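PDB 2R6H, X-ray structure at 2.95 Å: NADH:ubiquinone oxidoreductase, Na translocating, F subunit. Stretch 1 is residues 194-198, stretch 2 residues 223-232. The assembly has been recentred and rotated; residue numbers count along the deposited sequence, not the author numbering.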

# COMPACT_ATOMS: atom_id res chain seq x y z
N ALA A 194 1.42 -8.48 7.03
CA ALA A 194 1.10 -7.42 7.97
C ALA A 194 1.64 -7.80 9.34
O ALA A 194 1.83 -8.97 9.63
CB ALA A 194 -0.41 -7.19 8.01
N ARG A 195 1.90 -6.81 10.19
CA ARG A 195 2.47 -7.15 11.48
C ARG A 195 1.51 -7.97 12.35
O ARG A 195 1.90 -8.99 12.89
CB ARG A 195 3.07 -5.93 12.19
CG ARG A 195 2.31 -5.42 13.39
CD ARG A 195 3.02 -4.20 14.01
NE ARG A 195 3.96 -4.57 15.07
CZ ARG A 195 5.28 -4.39 15.03
NH1 ARG A 195 5.87 -3.83 13.98
NH2 ARG A 195 6.03 -4.77 16.07
N SER A 196 0.24 -7.57 12.44
CA SER A 196 -0.77 -8.33 13.20
C SER A 196 -2.17 -8.30 12.58
O SER A 196 -2.42 -7.57 11.62
CB SER A 196 -0.89 -7.81 14.63
OG SER A 196 -1.72 -6.65 14.69
N LYS A 197 -3.10 -9.06 13.15
CA LYS A 197 -4.45 -9.13 12.59
C LYS A 197 -5.12 -7.78 12.40
O LYS A 197 -5.83 -7.59 11.42
CB LYS A 197 -5.37 -10.04 13.39
CG LYS A 197 -6.66 -10.32 12.64
CD LYS A 197 -7.46 -11.48 13.22
CE LYS A 197 -8.52 -11.00 14.21
NZ LYS A 197 -9.81 -11.76 14.07
N ASN A 198 -4.90 -6.85 13.32
CA ASN A 198 -5.57 -5.55 13.30
C ASN A 198 -5.17 -4.72 12.08
O ASN A 198 -5.90 -3.80 11.67
CB ASN A 198 -5.24 -4.78 14.58
CG ASN A 198 -6.11 -3.53 14.78
OD1 ASN A 198 -7.34 -3.58 14.64
ND2 ASN A 198 -5.48 -2.42 15.12
N SER A 223 3.59 -11.02 10.90
CA SER A 223 4.96 -11.11 11.41
C SER A 223 5.04 -11.10 12.94
O SER A 223 5.84 -11.84 13.51
CB SER A 223 5.80 -9.98 10.84
OG SER A 223 5.32 -8.73 11.32
N ASP A 224 4.23 -10.28 13.60
CA ASP A 224 4.20 -10.23 15.06
C ASP A 224 2.77 -10.38 15.57
O ASP A 224 2.25 -9.44 16.17
CB ASP A 224 4.72 -8.88 15.59
CG ASP A 224 6.10 -8.48 15.03
OD1 ASP A 224 6.20 -8.02 13.87
OD2 ASP A 224 7.11 -8.58 15.78
N PRO A 225 2.13 -11.54 15.35
CA PRO A 225 0.72 -11.69 15.74
C PRO A 225 0.53 -11.39 17.22
O PRO A 225 1.39 -11.76 18.02
CB PRO A 225 0.41 -13.17 15.48
CG PRO A 225 1.47 -13.65 14.60
CD PRO A 225 2.69 -12.80 14.84
N GLN A 226 -0.59 -10.74 17.56
CA GLN A 226 -0.92 -10.43 18.95
C GLN A 226 -1.91 -11.45 19.51
O GLN A 226 -2.81 -11.89 18.80
CB GLN A 226 -1.51 -9.03 19.05
CG GLN A 226 -0.65 -7.95 18.44
CD GLN A 226 0.77 -7.98 18.97
OE1 GLN A 226 1.01 -8.32 20.13
NE2 GLN A 226 1.73 -7.64 18.11
N PRO A 227 -1.75 -11.81 20.79
CA PRO A 227 -2.62 -12.77 21.49
C PRO A 227 -4.10 -12.63 21.15
O PRO A 227 -4.81 -13.63 21.04
CB PRO A 227 -2.37 -12.44 22.95
CG PRO A 227 -0.93 -11.98 22.98
CD PRO A 227 -0.68 -11.29 21.67
N GLU A 228 -4.58 -11.41 20.97
CA GLU A 228 -5.99 -11.21 20.68
C GLU A 228 -6.41 -11.62 19.28
O GLU A 228 -7.59 -11.57 18.94
CB GLU A 228 -6.36 -9.74 20.88
CG GLU A 228 -5.47 -8.74 20.15
CD GLU A 228 -4.38 -8.18 21.06
OE1 GLU A 228 -3.71 -8.99 21.76
OE2 GLU A 228 -4.21 -6.94 21.06
N ASP A 229 -5.45 -12.02 18.46
CA ASP A 229 -5.75 -12.28 17.06
C ASP A 229 -6.39 -13.65 16.88
O ASP A 229 -7.11 -13.88 15.90
CB ASP A 229 -4.48 -12.17 16.20
CG ASP A 229 -3.88 -10.77 16.23
OD1 ASP A 229 -2.66 -10.63 16.02
OD2 ASP A 229 -4.64 -9.80 16.47
N ASN A 230 -6.12 -14.55 17.83
CA ASN A 230 -6.60 -15.92 17.74
C ASN A 230 -6.20 -16.48 16.39
O ASN A 230 -7.01 -17.03 15.65
CB ASN A 230 -8.12 -15.98 17.91
CG ASN A 230 -8.57 -15.41 19.25
OD1 ASN A 230 -7.96 -15.70 20.29
ND2 ASN A 230 -9.64 -14.61 19.24
N TRP A 231 -4.92 -16.31 16.08
CA TRP A 231 -4.45 -16.45 14.71
C TRP A 231 -3.95 -17.84 14.34
O TRP A 231 -2.92 -18.32 14.84
CB TRP A 231 -3.36 -15.44 14.42
CG TRP A 231 -2.96 -15.47 13.00
CD1 TRP A 231 -1.81 -15.98 12.48
CD2 TRP A 231 -3.74 -15.01 11.89
NE1 TRP A 231 -1.81 -15.84 11.11
CE2 TRP A 231 -2.99 -15.24 10.73
CE3 TRP A 231 -4.99 -14.41 11.77
CZ2 TRP A 231 -3.45 -14.91 9.46
CZ3 TRP A 231 -5.45 -14.08 10.52
CH2 TRP A 231 -4.69 -14.32 9.38
N THR A 232 -4.67 -18.46 13.41
CA THR A 232 -4.48 -19.83 13.02
C THR A 232 -3.65 -19.95 11.74
O THR A 232 -3.16 -21.04 11.39
CB THR A 232 -5.86 -20.43 12.82
OG1 THR A 232 -6.20 -21.22 13.96
CG2 THR A 232 -5.90 -21.30 11.61
O HOH W 1 1.14 -5.00 16.40

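Two backbone hydrogen bonds set the register of this contact. Ser223 N donates to Ala194 O at 3.0 Å, and one residue further along both stretches Asp224 N donates to Arg195 O at 2.8 Å. Because both use main-chain atoms, they fix the spacing of the segments without calling on any side chain; Ala194 suits this role, its CB pointing away from the partner while its carbonyl does the work. Beyond this pair the direct backbone pairing stops: Pro225, whose nitrogen carries no hydrogen, lies 3.6 Å from Arg195 O through its N.

Where the backbone pairing ends, a carboxylate takes over. Asp229, buried and pointing toward the other stretch, uses its m rotamer to place OD1 between two backbone NH groups. Gln226 N donates to OD1 at 2.6 Å within its own stretch, and Lys197 N reaches the same oxygen across the gap in a weak but nearly straight hydrogen bond of 3.3 Å. Asp229 N in turn donates to Gln226 O at 2.7 Å, so the short 3-10 turn that carries the aspartate is tied to Gln226 by both backbone and side chain. A short acidic side chain fits here because it can receive main-chain NH groups from both stretches at once.

Charge plays a looser part at the exposed margin. Arg195 NH2 and Asp224 OD1 form a long salt bridge of 3.9 Å, with the carboxylate over one face of the guanidinium, so no N-H points at the oxygen and the attraction is purely electrostatic. Ser223 OG donates to Asp224 OD1 at 2.8 Å, helping to hold that acid in place. A water links Arg195 and Gln226 through two weak hydrogen bonds, accepting from Arg195 NE at 3.1 Å and from Gln226 NE2 at 3.2 Å.

Packing fills the remainder of a modest interface, which buries 430 Å² in all. Ser196 is buried, its CA-to-CB bond pointing toward stretch 2: its CB lies 3.6 Å from Asp229 OD1 and 3.8 Å from Gln226 CG. Lys197 contributes mainly carbon here, with CB 3.2 Å from Asp229 OD2 and CD 4.1 Å from Trp231 CE3, an oblique approach to the indole. Its aliphatic length can cover partner atoms while the residue as a whole remains exposed. The rule to read from this contact is economical: backbone bonds set the register, one buried aspartate extends it, and longer side chains cover the margins.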